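PDB 3LX3: 6-pyruvoyl tetrahydrobiopterin synthase from Plasmodium vivax, which belongs to the 6-pyruvoyl tetrahydropterin synthase family and, as a six-chain assembly, binds zinc and 2-amino-1,5-dihydropteridine-4,6-dione. Local coordinates for residues D18-E26 and S55-Q63; T134-L142 and V166-H177. One frame throughout, in Å; residues are numbered along the deposited sequence.

Contact 1, between 18-26 and 55-63, and contact 2, between 134-142 and 166-177, meet the same antiparallel sheet, in which strands 48-61 and 161-167 are neighbours. Their centres lie about 19 Å apart and their nearest atoms about 5 Å. Contact 1 pairs two strands near one end of the sheet, about 20 Å from the centre of the chain; contact 2, about 7 Å from that centre, lays a helix on the sheet and supplies Thr134, Glu135 and Glu168 to the pocket of 2-amino-1,5-dihydropteridine-4,6-dione. The pocket lies between subunits: besides its bonds to Thr134 and Glu135, the ligand is hydrogen-bonded to Ile69 O of a neighbouring subunit, and the Leu23 side chain of contact 1 is about 4 Å from a bound copy.

Contact 1 (D18-E26 and S55-Q63); sequences DQIAELLVE and SLRLRGNIQ
Glu22 is gripped by two arginines of the neighbouring strand, Arg57 and Arg59, in a salt-bridge network laid over one face of an antiparallel pair. With CG anti to the backbone N (chi1 178°) and an extended chain, Glu22 leans across the strand 55-61. Its OE2 accepts a nearly straight bond from Arg59 NE at 2.9 Å through the lone pair turned away from OE1, the carboxylate and guanidinium planes being only 25° apart. The Arg57 guanidinium plane stands 75° from the carboxylate, and Arg57 NH1 reaches OE1 of Glu22 only weakly at 3.4 Å; its NE has a firmer partner in Glu163. Leu24 CD1 lies over one face of the Arg57 guanidinium, 3.7 Å from its NH2.

On the other face the side chains are apolar. Leu23 and Leu58 run side by side, CB of the former 4.0 Å from CD1 of the latter, and Val25 CG2 rests 3.9 Å from Leu56 CB. Backbone bonds join Ala21 with Gly60, Leu23 with Leu58 and Val25 with Leu56. Beyond the paired strands, a water links Asp18 OD1 to Ile62 O.

Helix 71-85 covers the leucine face through Phe71, Leu74 and Val78, strand 161-167 continues the sheet beyond 55-61, and residues 22-25 pair with an antiparallel strand of a neighbouring subunit.

Contact 2 (T134-L142 and V166-H177); sequences TEEIGLYIL and VSESPSQKATVH. With XTN (2-amino-1,5-dihydropteridine-4,6-dione), chain C.
Thr134, at the start of helix 134-149, pushes CG2 to 3.1 Å from Val166 O and to 3.7 Å from Ala174 CB, wedging its methyl between two neighbouring strands. The packing stays close along the helix. Val166 CG2 lies 3.6 Å from Gly138 CA, while the other neighbour of this turn, Val176, sets its own CG2 against the Gly138 carbonyl. Ile141 CD1 reaches the same Val166 methyl obliquely, from further along the helix. Leu139 crosses Val176 at about a right angle, CD2 meeting CG1, and Leu142 CD2 packs on Val176 CG2 and on the backbone of His177. This is a helix laid on an antiparallel sheet: the axis of 134-142 passes 7.6 Å from that of strand 172-177 and is turned 39° from it, as in the T-fold (tunnelling fold) to which the 6-pyruvoyl tetrahydropterin synthase family belongs.

At the N-terminal end of the helix, polar atoms turn to the bound 2-amino-1,5-dihydropteridine-4,6-dione. Its O4 is held twice by Thr134, by the backbone N at 2.8 Å, almost straight at 175°, and by OG1; chi1 of -50° sets that hydroxyl beside its own N, where both can point at one oxygen. Glu135 bends at chi2, and its OE2 accepts from the ligand N2; this same oxygen also takes a bond from Val68 N of a neighbouring subunit. Glu168, where the chain turns a corner, accepts a weak bond from the ligand N5 through OE2, and the residue also binds the zinc ion together with His36, His48 and His50. In contrast to these buried groups, His177 at the other end of the contact is exposed, its CB turned away from the helix.

Contact 1 (D18-E26 and S55-Q63)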
# COMPACT_ATOMS: atom_id res chain seq x y z
N ASP A 18 -32.24 14.19 7.17
CA ASP A 18 -31.36 13.72 6.04
C ASP A 18 -29.93 13.58 6.50
O ASP A 18 -29.39 14.42 7.22
CB ASP A 18 -31.40 14.70 4.87
CG ASP A 18 -32.48 14.37 3.86
OD1 ASP A 18 -32.46 13.24 3.31
OD2 ASP A 18 -33.33 15.24 3.61
N GLN A 19 -29.28 12.53 6.00
CA GLN A 19 -27.93 12.19 6.41
C GLN A 19 -27.00 12.26 5.19
O GLN A 19 -27.21 11.54 4.21
CB GLN A 19 -27.92 10.79 7.02
CG GLN A 19 -28.78 10.65 8.29
CD GLN A 19 -28.10 11.19 9.55
OE1 GLN A 19 -26.93 11.57 9.54
NE2 GLN A 19 -28.85 11.23 10.65
N ILE A 20 -25.98 13.12 5.27
CA ILE A 20 -24.98 13.28 4.22
C ILE A 20 -23.95 12.17 4.33
O ILE A 20 -23.52 11.79 5.44
CB ILE A 20 -24.24 14.65 4.31
CG1 ILE A 20 -25.21 15.81 4.09
CG2 ILE A 20 -23.07 14.72 3.28
CD1 ILE A 20 -24.73 17.15 4.64
N ALA A 21 -23.54 11.63 3.19
CA ALA A 21 -22.38 10.76 3.15
C ALA A 21 -21.51 11.16 1.98
O ALA A 21 -22.02 11.66 0.97
CB ALA A 21 -22.74 9.23 3.07
N GLU A 22 -20.22 10.92 2.13
CA GLU A 22 -19.22 11.12 1.07
C GLU A 22 -18.74 9.78 0.60
O GLU A 22 -18.27 8.99 1.39
CB GLU A 22 -18.07 11.94 1.59
CG GLU A 22 -16.96 12.21 0.66
CD GLU A 22 -15.90 13.04 1.35
OE1 GLU A 22 -14.85 12.49 1.77
OE2 GLU A 22 -16.12 14.24 1.52
N LEU A 23 -18.84 9.52 -0.70
CA LEU A 23 -18.38 8.27 -1.26
C LEU A 23 -17.05 8.49 -1.99
O LEU A 23 -16.85 9.54 -2.63
CB LEU A 23 -19.38 7.72 -2.26
CG LEU A 23 -20.75 7.41 -1.71
CD1 LEU A 23 -21.59 6.73 -2.78
CD2 LEU A 23 -20.76 6.62 -0.41
N LEU A 24 -16.17 7.50 -1.89
CA LEU A 24 -14.88 7.50 -2.58
C LEU A 24 -14.72 6.20 -3.31
O LEU A 24 -14.85 5.12 -2.71
CB LEU A 24 -13.73 7.63 -1.58
CG LEU A 24 -12.30 7.47 -2.15
CD1 LEU A 24 -11.96 8.60 -3.10
CD2 LEU A 24 -11.33 7.43 -0.96
N VAL A 25 -14.41 6.30 -4.60
CA VAL A 25 -14.02 5.12 -5.33
C VAL A 25 -12.59 5.35 -5.90
O VAL A 25 -12.29 6.36 -6.50
CB VAL A 25 -15.01 4.70 -6.47
CG1 VAL A 25 -16.33 4.27 -5.87
CG2 VAL A 25 -15.18 5.80 -7.52
N GLU A 26 -11.73 4.36 -5.63
CA GLU A 26 -10.33 4.41 -5.97
C GLU A 26 -9.79 3.04 -6.20
O GLU A 26 -10.03 2.12 -5.44
CB GLU A 26 -9.52 5.14 -4.87
CG GLU A 26 -9.16 4.38 -3.63
CD GLU A 26 -8.63 5.30 -2.52
OE1 GLU A 26 -7.97 6.32 -2.86
OE2 GLU A 26 -8.91 5.02 -1.33
N SER A 55 -9.15 8.93 -8.92
CA SER A 55 -10.18 8.61 -7.94
C SER A 55 -11.30 9.62 -8.01
O SER A 55 -11.11 10.76 -8.39
CB SER A 55 -9.63 8.52 -6.54
OG SER A 55 -9.18 9.76 -6.10
N LEU A 56 -12.49 9.19 -7.60
CA LEU A 56 -13.68 10.05 -7.58
C LEU A 56 -14.28 10.05 -6.18
O LEU A 56 -14.47 8.99 -5.58
CB LEU A 56 -14.73 9.53 -8.58
CG LEU A 56 -16.12 10.14 -8.53
CD1 LEU A 56 -16.09 11.60 -8.99
CD2 LEU A 56 -17.07 9.30 -9.41
N ARG A 57 -14.55 11.27 -5.70
CA ARG A 57 -15.24 11.50 -4.44
C ARG A 57 -16.49 12.32 -4.73
O ARG A 57 -16.47 13.24 -5.57
CB ARG A 57 -14.32 12.25 -3.50
CG ARG A 57 -14.84 12.62 -2.12
CD ARG A 57 -13.66 13.17 -1.28
NE ARG A 57 -12.37 12.51 -1.60
CZ ARG A 57 -11.55 11.89 -0.75
NH1 ARG A 57 -11.79 11.82 0.55
NH2 ARG A 57 -10.43 11.34 -1.21
N LEU A 58 -17.55 12.02 -4.01
CA LEU A 58 -18.77 12.81 -4.16
C LEU A 58 -19.51 12.86 -2.84
O LEU A 58 -19.22 12.08 -1.93
CB LEU A 58 -19.66 12.27 -5.28
CG LEU A 58 -20.17 10.81 -5.25
CD1 LEU A 58 -21.30 10.63 -4.24
CD2 LEU A 58 -20.66 10.42 -6.64
N ARG A 59 -20.46 13.79 -2.71
CA ARG A 59 -21.28 13.95 -1.51
C ARG A 59 -22.75 14.06 -1.90
O ARG A 59 -23.10 14.71 -2.93
CB ARG A 59 -20.90 15.21 -0.73
CG ARG A 59 -19.46 15.20 -0.24
CD ARG A 59 -19.01 16.51 0.27
NE ARG A 59 -17.59 16.50 0.57
CZ ARG A 59 -16.81 17.57 0.54
NH1 ARG A 59 -17.32 18.76 0.23
NH2 ARG A 59 -15.53 17.46 0.83
N GLY A 60 -23.61 13.46 -1.09
CA GLY A 60 -25.06 13.62 -1.25
C GLY A 60 -25.72 13.07 -0.01
O GLY A 60 -25.04 12.67 0.94
N ASN A 61 -27.04 13.05 0.01
CA ASN A 61 -27.78 12.42 1.09
C ASN A 61 -27.95 10.93 0.81
O ASN A 61 -28.13 10.53 -0.35
CB ASN A 61 -29.16 13.06 1.24
CG ASN A 61 -29.09 14.53 1.57
OD1 ASN A 61 -28.21 14.97 2.29
ND2 ASN A 61 -30.04 15.29 1.06
N ILE A 62 -27.95 10.13 1.87
CA ILE A 62 -28.27 8.69 1.74
C ILE A 62 -29.74 8.60 1.34
O ILE A 62 -30.62 9.23 2.01
CB ILE A 62 -28.02 7.93 3.05
CG1 ILE A 62 -26.57 8.11 3.50
CG2 ILE A 62 -28.33 6.44 2.90
CD1 ILE A 62 -26.31 7.67 4.93
N GLN A 63 -30.03 7.91 0.25
CA GLN A 63 -31.40 7.76 -0.27
C GLN A 63 -32.13 6.60 0.40
O GLN A 63 -31.54 5.86 1.21
CB GLN A 63 -31.35 7.54 -1.78
CG GLN A 63 -30.68 8.68 -2.51
CD GLN A 63 -31.43 10.00 -2.31
OE1 GLN A 63 -32.56 10.16 -2.76
NE2 GLN A 63 -30.84 10.90 -1.54
O HOH W 1 -32.80 11.37 1.43

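Contact 2 (T134-L142 and V166-H177)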
# COMPACT_ATOMS: atom_id res chain seq x y z
N THR A 134 -1.09 17.51 -14.62
CA THR A 134 -2.00 16.76 -13.79
C THR A 134 -3.29 17.51 -13.49
O THR A 134 -4.37 16.96 -13.54
CB THR A 134 -1.22 16.37 -12.52
OG1 THR A 134 0.03 15.76 -12.88
CG2 THR A 134 -2.02 15.37 -11.69
N GLU A 135 -3.15 18.81 -13.21
CA GLU A 135 -4.25 19.72 -12.93
C GLU A 135 -5.22 19.81 -14.10
O GLU A 135 -6.43 19.66 -13.91
CB GLU A 135 -3.72 21.11 -12.62
CG GLU A 135 -2.95 21.29 -11.32
CD GLU A 135 -1.42 21.15 -11.46
OE1 GLU A 135 -0.96 20.24 -12.20
OE2 GLU A 135 -0.74 21.93 -10.76
N GLU A 136 -4.72 20.07 -15.30
CA GLU A 136 -5.61 20.23 -16.44
C GLU A 136 -6.23 18.90 -16.89
O GLU A 136 -7.38 18.89 -17.32
CB GLU A 136 -4.88 20.92 -17.58
CG GLU A 136 -4.61 22.40 -17.27
CD GLU A 136 -3.97 23.13 -18.44
OE1 GLU A 136 -4.42 22.98 -19.60
OE2 GLU A 136 -3.11 23.96 -18.17
N ILE A 137 -5.47 17.82 -16.77
CA ILE A 137 -6.03 16.50 -17.02
C ILE A 137 -7.16 16.21 -16.04
O ILE A 137 -8.23 15.71 -16.41
CB ILE A 137 -4.94 15.41 -16.99
CG1 ILE A 137 -4.03 15.59 -18.18
CG2 ILE A 137 -5.53 13.98 -16.99
CD1 ILE A 137 -2.74 14.77 -18.08
N GLY A 138 -6.95 16.55 -14.77
CA GLY A 138 -8.00 16.37 -13.79
C GLY A 138 -9.28 17.16 -14.10
O GLY A 138 -10.39 16.64 -13.98
N LEU A 139 -9.15 18.42 -14.49
CA LEU A 139 -10.31 19.21 -14.89
C LEU A 139 -11.09 18.56 -16.03
O LEU A 139 -12.30 18.51 -16.02
CB LEU A 139 -9.94 20.67 -15.27
CG LEU A 139 -9.60 21.70 -14.21
CD1 LEU A 139 -9.24 23.01 -14.94
CD2 LEU A 139 -10.76 21.94 -13.22
N TYR A 140 -10.35 18.07 -17.04
CA TYR A 140 -10.94 17.42 -18.18
C TYR A 140 -11.72 16.17 -17.72
O TYR A 140 -12.87 15.95 -18.12
CB TYR A 140 -9.85 17.02 -19.20
CG TYR A 140 -10.40 16.14 -20.27
CD1 TYR A 140 -11.20 16.67 -21.26
CD2 TYR A 140 -10.12 14.78 -20.28
CE1 TYR A 140 -11.73 15.86 -22.24
CE2 TYR A 140 -10.65 13.97 -21.26
CZ TYR A 140 -11.44 14.52 -22.24
OH TYR A 140 -11.98 13.72 -23.23
N ILE A 141 -11.08 15.37 -16.87
CA ILE A 141 -11.71 14.11 -16.41
C ILE A 141 -12.96 14.40 -15.59
O ILE A 141 -13.98 13.70 -15.74
CB ILE A 141 -10.73 13.24 -15.66
CG1 ILE A 141 -9.70 12.71 -16.64
CG2 ILE A 141 -11.43 12.09 -14.91
CD1 ILE A 141 -8.66 11.83 -16.05
N LEU A 142 -12.88 15.39 -14.72
CA LEU A 142 -14.05 15.77 -13.93
C LEU A 142 -15.24 16.11 -14.83
O LEU A 142 -16.37 15.65 -14.62
CB LEU A 142 -13.74 16.97 -13.02
CG LEU A 142 -14.89 17.55 -12.19
CD1 LEU A 142 -15.43 16.49 -11.25
CD2 LEU A 142 -14.38 18.77 -11.43
N VAL A 166 -6.34 13.11 -9.76
CA VAL A 166 -5.49 12.44 -10.77
C VAL A 166 -4.06 12.47 -10.26
O VAL A 166 -3.55 13.48 -9.74
CB VAL A 166 -5.57 13.15 -12.13
CG1 VAL A 166 -4.53 12.52 -13.12
CG2 VAL A 166 -6.98 13.09 -12.70
N SER A 167 -3.39 11.34 -10.39
CA SER A 167 -1.94 11.30 -10.13
C SER A 167 -1.16 10.87 -11.35
O SER A 167 -1.59 9.95 -12.04
CB SER A 167 -1.68 10.39 -8.97
OG SER A 167 -1.99 9.06 -9.21
N GLU A 168 -0.03 11.54 -11.66
CA GLU A 168 0.92 11.08 -12.63
C GLU A 168 1.64 9.88 -12.03
O GLU A 168 1.94 8.96 -12.72
CB GLU A 168 2.05 12.09 -12.92
CG GLU A 168 1.90 13.10 -14.03
CD GLU A 168 3.18 13.96 -14.14
OE1 GLU A 168 4.04 13.84 -13.24
OE2 GLU A 168 3.36 14.71 -15.13
N SER A 169 1.96 9.98 -10.75
CA SER A 169 2.65 8.92 -10.00
C SER A 169 2.06 9.06 -8.60
O SER A 169 1.53 10.13 -8.27
CB SER A 169 4.15 9.13 -10.06
OG SER A 169 4.53 10.21 -9.25
N PRO A 170 2.12 8.01 -7.80
CA PRO A 170 1.36 8.15 -6.54
C PRO A 170 1.85 9.29 -5.66
O PRO A 170 1.05 9.84 -4.88
CB PRO A 170 1.53 6.79 -5.86
CG PRO A 170 1.93 5.85 -6.98
CD PRO A 170 2.73 6.69 -7.95
N SER A 171 3.11 9.69 -5.83
CA SER A 171 3.66 10.79 -5.00
C SER A 171 3.22 12.19 -5.35
O SER A 171 3.56 13.14 -4.64
CB SER A 171 5.18 10.77 -5.01
OG SER A 171 5.71 11.05 -6.30
N GLN A 172 2.51 12.37 -6.47
CA GLN A 172 2.08 13.72 -6.81
C GLN A 172 0.71 13.73 -7.46
O GLN A 172 0.52 13.15 -8.55
CB GLN A 172 3.10 14.42 -7.69
CG GLN A 172 3.61 13.69 -8.84
CD GLN A 172 4.75 14.45 -9.56
OE1 GLN A 172 5.81 14.68 -8.99
NE2 GLN A 172 4.50 14.84 -10.83
N LYS A 173 -0.24 14.33 -6.76
CA LYS A 173 -1.64 14.27 -7.17
C LYS A 173 -2.22 15.67 -7.23
O LYS A 173 -1.81 16.59 -6.50
CB LYS A 173 -2.44 13.48 -6.12
CG LYS A 173 -1.87 12.12 -5.79
CD LYS A 173 -2.80 11.39 -4.86
CE LYS A 173 -2.21 10.01 -4.56
NZ LYS A 173 -3.14 9.18 -3.78
N ALA A 174 -3.20 15.84 -8.12
CA ALA A 174 -3.98 17.05 -8.21
C ALA A 174 -5.45 16.71 -8.09
O ALA A 174 -5.93 15.76 -8.69
CB ALA A 174 -3.74 17.78 -9.54
N THR A 175 -6.16 17.53 -7.32
CA THR A 175 -7.58 17.35 -7.02
C THR A 175 -8.39 18.60 -7.38
O THR A 175 -8.06 19.75 -7.00
CB THR A 175 -7.78 17.06 -5.53
OG1 THR A 175 -7.07 15.85 -5.24
CG2 THR A 175 -9.24 16.86 -5.19
N VAL A 176 -9.48 18.38 -8.15
CA VAL A 176 -10.37 19.43 -8.61
C VAL A 176 -11.81 19.02 -8.30
O VAL A 176 -12.12 17.83 -8.22
CB VAL A 176 -10.17 19.73 -10.12
CG1 VAL A 176 -8.76 20.31 -10.36
CG2 VAL A 176 -10.42 18.49 -10.95
N HIS A 177 -12.69 20.00 -8.13
CA HIS A 177 -14.09 19.73 -7.79
C HIS A 177 -15.04 20.69 -8.44
O HIS A 177 -14.64 21.77 -8.95
CB HIS A 177 -14.31 19.76 -6.26
CG HIS A 177 -14.18 21.11 -5.66
ND1 HIS A 177 -13.05 21.53 -4.99
CD2 HIS A 177 -15.05 22.15 -5.63
CE1 HIS A 177 -13.24 22.77 -4.57
NE2 HIS A 177 -14.45 23.17 -4.94
N1 XTN C . 3.89 20.19 -11.29
C2 XTN C . 2.55 20.28 -11.28
N2 XTN C . 1.92 21.15 -10.46
N3 XTN C . 1.77 19.50 -12.17
C4 XTN C . 2.32 18.60 -12.99
O4 XTN C . 1.57 17.91 -13.73
N5 XTN C . 4.37 17.62 -13.77
C6 XTN C . 5.74 17.56 -13.75
O6 XTN C . 6.32 16.76 -14.49
C7 XTN C . 6.48 18.42 -12.89
N8 XTN C . 5.80 19.26 -12.10
C4A XTN C . 3.71 18.50 -12.96
C8A XTN C . 4.47 19.31 -12.11